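Side-chain contacts in LRA-12 (Uncultured bacterium, PDB 5AEB), which hydrolyses beta-lactam antibiotics, carbapenems among them, as a class B3 metallo-beta-lactamase with two zinc ions in its active site: residues R138-H141 with D142-I146; Q213-K216 with N217-F220; S226-Q230 with F231-S235. All coordinates share one frame; numbering follows the deposited sequence.

Contact 1. Residues R138-H141 with D142-I146; sequences RLLH and DKDTI. With CO (cobalt (II) ion), chain G.
Asp-144 turns its carboxylate back onto His-141, and the single oxygen OD2 takes two N-H groups of that residue. The backbone N of His-141 lies 2.9 Å from Asp-144 OD2 and approaches from above the carboxylate plane, whereas ring atom ND1 of His-141 meets Asp-144 OD2 at 3.1 Å on the syn side, less straight, at 135°. Both donors come from the same face of the carboxylate, while ring and carboxylate stand almost perpendicular, at 88°. With CG of Asp-144 beside its own backbone N (chi1 -78°), the acid lies alongside the imidazole, pointing the same way. The ND1 hydrogen is split between OD2 and a water, which donates on to OD1 of Asp-144.

The close-packed part is the buried Leu-140 and Ile-146 pair. CD1 of Leu-140 touches CD1 of Ile-146 at 3.8 Å, the side chains crossing at about a right angle, and Met-105 of strand 103-107 packs against both. CD2 of Leu-140 lies against one face of the Arg-138 guanidinium, near its rim. Bends at chi2 and chi3 bring that group round to Thr-145, whose O is met by NH2 of Arg-138 at 3.1 Å, nearly in the guanidinium plane.

The outer side is looser. Lys-143 is exposed, and its NZ forms a salt bridge with OD2 of Asp-142, 3.1 Å away, while OD1 of Asp-142 accepts a hydrogen bond from the backbone N of His-157. The exposed His-141 ring binds cobalt through NE2 at 2.0 Å, with Glu-108 as a further ligand; the shared ND1 bond may make NE2 a somewhat stronger donor.

The backbone bond from Asp-144 N to His-141 O, 2.9 Å, closes a type II beta turn, here linking edge strands 138-140 and 145-148 of the two sheets of the metallo-beta-lactamase fold.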
loop_
_atom_site.group_PDB
_atom_site.type_symbol
_atom_site.label_atom_id
_atom_site.label_comp_id
_atom_site.label_asym_id
_atom_site.label_seq_id
_atom_site.Cartn_x
_atom_site.Cartn_y
_atom_site.Cartn_z
ATOM N N ARG A 138 -10.151 12.769 -3.692
ATOM C CA ARG A 138 -10.572 12.945 -2.285
ATOM C C ARG A 138 -9.367 12.956 -1.352
ATOM O O ARG A 138 -8.482 12.108 -1.454
ATOM C CB ARG A 138 -11.613 11.909 -1.807
ATOM C CG ARG A 138 -12.643 12.569 -0.899
ATOM C CD ARG A 138 -12.979 11.896 0.435
ATOM N NE ARG A 138 -13.633 10.606 0.278
ATOM C CZ ARG A 138 -13.997 9.809 1.287
ATOM N NH1 ARG A 138 -13.820 10.162 2.549
ATOM N NH2 ARG A 138 -14.565 8.648 1.023
ATOM N N LEU A 139 -9.330 13.938 -0.457
ATOM C CA LEU A 139 -8.325 13.969 0.594
ATOM C C LEU A 139 -8.950 13.309 1.798
ATOM O O LEU A 139 -9.967 13.766 2.303
ATOM C CB LEU A 139 -7.896 15.405 0.908
ATOM C CG LEU A 139 -7.450 16.254 -0.294
ATOM C CD1 LEU A 139 -7.073 17.665 0.139
ATOM C CD2 LEU A 139 -6.270 15.572 -0.985
ATOM N N LEU A 140 -8.342 12.208 2.221
ATOM C CA LEU A 140 -8.763 11.427 3.363
ATOM C C LEU A 140 -8.010 11.815 4.623
ATOM O O LEU A 140 -6.792 12.085 4.561
ATOM C CB LEU A 140 -8.427 9.966 3.095
ATOM C CG LEU A 140 -9.080 9.327 1.857
ATOM C CD1 LEU A 140 -8.489 7.958 1.559
ATOM C CD2 LEU A 140 -10.581 9.267 2.100
ATOM N N HIS A 141 -8.730 11.783 5.754
ATOM C CA HIS A 141 -8.161 12.004 7.082
ATOM C C HIS A 141 -8.279 10.730 7.851
ATOM O O HIS A 141 -9.080 9.849 7.490
ATOM C CB HIS A 141 -8.927 13.128 7.822
ATOM C CG HIS A 141 -9.254 14.324 6.942
ATOM N ND1 HIS A 141 -10.450 14.458 6.306
ATOM C CD2 HIS A 141 -8.489 15.432 6.575
ATOM C CE1 HIS A 141 -10.445 15.594 5.572
ATOM N NE2 HIS A 141 -9.244 16.193 5.739
ATOM N N ASP A 142 -7.493 10.641 8.922
ATOM C CA ASP A 142 -7.554 9.542 9.881
ATOM C C ASP A 142 -8.972 9.077 10.171
ATOM O O ASP A 142 -9.802 9.864 10.608
ATOM C CB ASP A 142 -6.889 9.920 11.225
ATOM C CG ASP A 142 -6.606 8.691 12.103
ATOM O OD1 ASP A 142 -6.284 7.606 11.596
ATOM O OD2 ASP A 142 -6.695 8.794 13.323
ATOM N N LYS A 143 -9.222 7.790 9.918
ATOM C CA LYS A 143 -10.500 7.145 10.210
ATOM C C LYS A 143 -11.668 7.448 9.238
ATOM O O LYS A 143 -12.775 6.962 9.466
ATOM C CB LYS A 143 -10.886 7.323 11.704
ATOM C CG LYS A 143 -9.975 6.495 12.620
ATOM C CD LYS A 143 -9.928 7.014 14.051
ATOM C CE LYS A 143 -8.871 6.256 14.869
ATOM N NZ LYS A 143 -7.991 7.234 15.603
ATOM N N ASP A 144 -11.413 8.190 8.153
ATOM C CA ASP A 144 -12.396 8.337 7.077
ATOM C C ASP A 144 -12.691 6.951 6.477
ATOM O O ASP A 144 -11.830 6.030 6.483
ATOM C CB ASP A 144 -11.929 9.313 5.972
ATOM C CG ASP A 144 -12.095 10.797 6.363
ATOM O OD1 ASP A 144 -12.645 11.095 7.441
ATOM O OD2 ASP A 144 -11.647 11.668 5.606
ATOM N N THR A 145 -13.910 6.791 5.983
ATOM C CA THR A 145 -14.319 5.508 5.431
ATOM C C THR A 145 -14.523 5.644 3.925
ATOM O O THR A 145 -14.864 6.719 3.411
ATOM C CB THR A 145 -15.580 4.960 6.110
ATOM O OG1 THR A 145 -16.711 5.709 5.669
ATOM C CG2 THR A 145 -15.479 5.056 7.634
ATOM N N ILE A 146 -14.262 4.561 3.213
ATOM C CA ILE A 146 -14.443 4.528 1.785
ATOM C C ILE A 146 -15.378 3.357 1.548
ATOM O O ILE A 146 -15.038 2.206 1.856
ATOM C CB ILE A 146 -13.107 4.332 1.051
ATOM C CG1 ILE A 146 -12.116 5.431 1.409
ATOM C CG2 ILE A 146 -13.333 4.275 -0.455
ATOM C CD1 ILE A 146 -10.721 4.915 1.658
HETATM CO CO CO G . -8.293 17.825 5.027
HETATM O O HOH W 1 -12.771 13.685 7.565
#

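Contact 2. Residues Q213-K216 with N217-F220; sequences QAMK and NLSF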
loop_
_atom_site.group_PDB
_atom_site.type_symbol
_atom_site.label_atom_id
_atom_site.label_comp_id
_atom_site.label_asym_id
_atom_site.label_seq_id
_atom_site.Cartn_x
_atom_site.Cartn_y
_atom_site.Cartn_z
ATOM N N GLN A 213 2.801 2.735 18.125
ATOM C CA GLN A 213 1.780 2.531 19.145
ATOM C C GLN A 213 0.379 2.177 18.554
ATOM O O GLN A 213 -0.236 1.182 18.951
ATOM C CB GLN A 213 1.723 3.781 20.041
ATOM C CG GLN A 213 0.513 3.842 20.951
ATOM C CD GLN A 213 0.723 3.123 22.268
ATOM O OE1 GLN A 213 -0.226 2.964 23.052
ATOM N NE2 GLN A 213 1.975 2.691 22.534
ATOM N N ALA A 214 -0.103 2.981 17.601
ATOM C CA ALA A 214 -1.384 2.731 16.955
ATOM C C ALA A 214 -1.428 1.348 16.266
ATOM O O ALA A 214 -2.415 0.626 16.379
ATOM C CB ALA A 214 -1.698 3.829 15.951
ATOM N N MET A 215 -0.371 0.997 15.554
ATOM C CA MET A 215 -0.341 -0.315 14.831
ATOM C C MET A 215 -0.295 -1.547 15.725
ATOM O O MET A 215 -0.897 -2.581 15.385
ATOM C CB MET A 215 0.753 -0.365 13.756
ATOM C CG MET A 215 0.408 0.492 12.529
ATOM S SD MET A 215 1.720 0.545 11.293
ATOM C CE MET A 215 1.151 -0.832 10.288
ATOM N N LYS A 216 0.449 -1.469 16.824
ATOM C CA LYS A 216 0.504 -2.562 17.805
ATOM C C LYS A 216 -0.894 -2.891 18.337
ATOM O O LYS A 216 -1.212 -4.066 18.579
ATOM C CB LYS A 216 1.451 -2.259 18.979
ATOM C CG LYS A 216 2.942 -2.403 18.638
ATOM C CD LYS A 216 3.844 -1.628 19.605
ATOM C CE LYS A 216 5.196 -1.264 18.971
ATOM N NZ LYS A 216 6.320 -2.006 19.615
ATOM N N ASN A 217 -1.731 -1.871 18.502
ATOM C CA ASN A 217 -3.054 -2.074 19.104
ATOM C C ASN A 217 -4.188 -2.454 18.144
ATOM O O ASN A 217 -5.301 -2.660 18.576
ATOM C CB ASN A 217 -3.458 -0.834 19.900
ATOM C CG ASN A 217 -2.567 -0.614 21.112
ATOM O OD1 ASN A 217 -2.177 0.511 21.410
ATOM N ND2 ASN A 217 -2.222 -1.689 21.788
ATOM N N LEU A 218 -3.912 -2.480 16.847
ATOM C CA LEU A 218 -4.905 -2.861 15.854
ATOM C C LEU A 218 -5.261 -4.359 16.007
ATOM O O LEU A 218 -4.401 -5.157 16.398
ATOM C CB LEU A 218 -4.360 -2.608 14.461
ATOM C CG LEU A 218 -4.275 -1.124 14.055
ATOM C CD1 LEU A 218 -3.636 -0.937 12.695
ATOM C CD2 LEU A 218 -5.666 -0.501 14.096
ATOM N N SER A 219 -6.513 -4.723 15.736
ATOM C CA SER A 219 -6.867 -6.141 15.583
ATOM C C SER A 219 -7.531 -6.471 14.236
ATOM O O SER A 219 -8.291 -5.663 13.668
ATOM C CB SER A 219 -7.698 -6.668 16.762
ATOM O OG SER A 219 -8.711 -5.758 17.057
ATOM N N PHE A 220 -7.219 -7.684 13.758
ATOM C CA PHE A 220 -7.573 -8.158 12.426
ATOM C C PHE A 220 -7.261 -9.677 12.383
ATOM O O PHE A 220 -6.521 -10.221 13.257
ATOM C CB PHE A 220 -6.706 -7.429 11.372
ATOM C CG PHE A 220 -5.241 -7.419 11.729
ATOM C CD1 PHE A 220 -4.424 -8.519 11.433
ATOM C CD2 PHE A 220 -4.684 -6.324 12.403
ATOM C CE1 PHE A 220 -3.073 -8.530 11.820
ATOM C CE2 PHE A 220 -3.345 -6.337 12.770
ATOM C CZ PHE A 220 -2.536 -7.435 12.494
#
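Leu-218 folds back over the last turn of helix 204-216. Its CG makes van der Waals contact over the Ala-214 carbonyl, 3.5 Å from the Ala-214 O, and the apolar touch is that of CD1 of Leu-218 on CG of Met-215, a modest one at 4.3 Å. The first torsion explains the direction: CG of Leu-218 stands beside its own backbone N (chi1 -73°), which itself faces the helix end. Met-215 is buried and packs between Ala-184 of strand 178-184 and Leu-258 of helix 251-267, while Leu-218 leans on Leu-182 and His-158.

The backbone bonds are all weak. N of Asn-217 is shared between O of Gln-213, 3.4 Å away, and O of Ala-214, at 3.3 Å; N of Leu-218 meets O of Met-215 at 3.4 Å. The acceptor thus shifts from four to three residues back as the chain leaves alpha helix 204-216 and runs on into strand 222-225 of the five-stranded sheet.

Polar groups from helix 251-267 meet carbonyls here: Tyr-254 OH bonds to Met-215 O, and Arg-251 to the carbonyls of Lys-216 and Leu-218. On the exposed surface the amides of Gln-213 and Asn-217 cross with their planes 79° apart. Gln-213 reaches this place through its bend at chi2 (87°).

Contact 3. Residues S226-Q230 with F231-S235; sequences SHASQ and FSMHS. With ZN (zinc ion), chain C.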
loop_
_atom_site.group_PDB
_atom_site.type_symbol
_atom_site.label_atom_id
_atom_site.label_comp_id
_atom_site.label_asym_id
_atom_site.label_seq_id
_atom_site.Cartn_x
_atom_site.Cartn_y
_atom_site.Cartn_z
ATOM N N SER A 226 2.765 -3.409 2.048
ATOM C CA SER A 226 3.092 -2.766 0.791
ATOM C C SER A 226 4.131 -3.550 -0.043
ATOM O O SER A 226 4.148 -3.450 -1.259
ATOM C CB SER A 226 3.573 -1.345 1.053
ATOM O OG SER A 226 2.443 -0.519 1.423
ATOM N N HIS A 227 4.977 -4.325 0.623
ATOM C CA HIS A 227 5.934 -5.213 -0.066
ATOM C C HIS A 227 5.642 -6.643 0.310
ATOM O O HIS A 227 5.407 -6.927 1.485
ATOM C CB HIS A 227 7.385 -4.854 0.301
ATOM C CG HIS A 227 7.867 -3.560 -0.319
ATOM N ND1 HIS A 227 8.653 -3.524 -1.420
ATOM C CD2 HIS A 227 7.665 -2.239 0.060
ATOM C CE1 HIS A 227 8.875 -2.224 -1.764
ATOM N NE2 HIS A 227 8.293 -1.445 -0.845
ATOM N N ALA A 228 5.700 -7.566 -0.661
ATOM C CA ALA A 228 5.408 -8.965 -0.380
ATOM C C ALA A 228 6.326 -9.482 0.731
ATOM O O ALA A 228 5.875 -10.178 1.644
ATOM C CB ALA A 228 5.516 -9.821 -1.626
ATOM N N SER A 229 7.595 -9.097 0.680
ATOM C CA SER A 229 8.555 -9.605 1.628
ATOM C C SER A 229 8.174 -9.200 3.051
ATOM O O SER A 229 8.440 -9.957 3.971
ATOM C CB SER A 229 9.984 -9.165 1.281
ATOM O OG SER A 229 10.082 -7.747 1.293
ATOM N N GLN A 230 7.525 -8.033 3.227
ATOM C CA GLN A 230 7.232 -7.563 4.589
ATOM C C GLN A 230 6.210 -8.391 5.353
ATOM O O GLN A 230 6.213 -8.368 6.559
ATOM C CB GLN A 230 6.849 -6.088 4.630
ATOM C CG GLN A 230 7.916 -5.177 4.068
ATOM C CD GLN A 230 7.393 -3.767 3.797
ATOM O OE1 GLN A 230 6.222 -3.555 3.357
ATOM N NE2 GLN A 230 8.235 -2.800 4.052
ATOM N N PHE A 231 5.349 -9.122 4.659
ATOM C CA PHE A 231 4.516 -10.132 5.320
ATOM C C PHE A 231 4.842 -11.552 4.907
ATOM O O PHE A 231 3.991 -12.427 5.034
ATOM C CB PHE A 231 3.001 -9.866 5.156
ATOM C CG PHE A 231 2.489 -9.855 3.730
ATOM C CD1 PHE A 231 2.827 -8.841 2.846
ATOM C CD2 PHE A 231 1.564 -10.797 3.315
ATOM C CE1 PHE A 231 2.290 -8.804 1.561
ATOM C CE2 PHE A 231 1.039 -10.789 2.031
ATOM C CZ PHE A 231 1.394 -9.781 1.150
ATOM N N SER A 232 6.051 -11.767 4.409
ATOM C CA SER A 232 6.507 -13.107 3.964
ATOM C C SER A 232 5.501 -13.770 3.025
ATOM O O SER A 232 5.171 -14.939 3.211
ATOM C CB SER A 232 6.686 -14.036 5.157
ATOM O OG SER A 232 7.735 -13.599 5.970
ATOM N N MET A 233 4.981 -13.037 2.041
ATOM C CA MET A 233 3.901 -13.584 1.217
ATOM C C MET A 233 4.284 -14.906 0.513
ATOM O O MET A 233 3.476 -15.824 0.415
ATOM C CB MET A 233 3.415 -12.562 0.196
ATOM C CG MET A 233 2.230 -13.063 -0.619
ATOM S SD MET A 233 1.923 -11.890 -1.943
ATOM C CE MET A 233 2.926 -12.548 -3.269
ATOM N N HIS A 234 5.529 -14.985 0.068
ATOM C CA HIS A 234 6.019 -16.155 -0.625
ATOM C C HIS A 234 6.260 -17.374 0.216
ATOM O O HIS A 234 6.438 -18.450 -0.340
ATOM C CB HIS A 234 7.228 -15.788 -1.450
ATOM C CG HIS A 234 6.933 -14.715 -2.431
ATOM N ND1 HIS A 234 6.097 -14.903 -3.466
ATOM C CD2 HIS A 234 7.316 -13.393 -2.465
ATOM C CE1 HIS A 234 6.001 -13.774 -4.164
ATOM N NE2 HIS A 234 6.749 -12.848 -3.549
ATOM N N SER A 235 6.243 -17.222 1.540
ATOM C CA SER A 235 6.167 -18.362 2.476
ATOM C C SER A 235 4.737 -18.810 2.728
ATOM O O SER A 235 4.496 -19.927 3.129
ATOM C CB SER A 235 6.785 -17.995 3.820
ATOM O OG SER A 235 8.143 -17.649 3.637
HETATM ZN ZN ZN C . 7.992 0.562 -0.833
HETATM O O HOH W 2 8.229 0.636 1.036
HETATM O O HOH W 3 8.572 2.354 -0.425
#
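Phe-231 presents its ring edge to the backbone of His-227, with CD1 of Phe-231 3.5 Å from His-227 O, near the ring plane. Its CG lies between its own backbone N and carbonyl carbon (chi1 61°), which folds the ring back against the turn; CB of Met-233 lies over one face, toward the rim.

O of Ala-228 is gripped twice, from opposite faces of its carbonyl plane: Met-233 N lies 3.0 Å from Ala-228 O, nearly straight at 174°, and Phe-231 N is 3.2 Å from the same oxygen. The 3-10 segment at 229-230 ends in a Schellman motif: that Met-233 bond is the 6→1 link, Ser-232 N to Ser-229 O at 3.0 Å is the 5→2 link, and Ser-232 is left-handed (phi 50°). The chain then enters helix 233-236.

His-227, before the turn, is a ligand of the second zinc, bound through NE2 at 2.0 Å together with Asp-88, His-89 and two waters. Asp-37 takes the His-227 ND1 bond and should fix the ring's rotation, while OE1 of Gln-230 accepts from the His-227 backbone N at 3.1 Å.

CB of Ala-228 packs against CB of Met-233 at 3.9 Å and NE2 of His-234 at 3.8 Å. That NE2 is hydrogen-bonded to Tyr-36 O, and the His-234 ring stacks on Tyr-36.

How the contacts relate
Along the chain the three contacts follow in series, each complete before the next begins. Contact 1 links the edge strands of the two sheets, 138-140 of the seven-stranded and 145-148 of the five-stranded one. Contacts 2 and 3 lie before and after strand 222-225, at the opposite edge of the five-stranded sheet, their centres 19 Å apart. Contact 1 is centred 18 Å from contact 2 and 26 Å from contact 3, with the chain's centre between 1 and 3, and no two contacts touch. Contact 3 supplies a ligand to one of the two active-site zincs, whereas the cobalt of contact 1 sits in a separate site, away from the zinc pair.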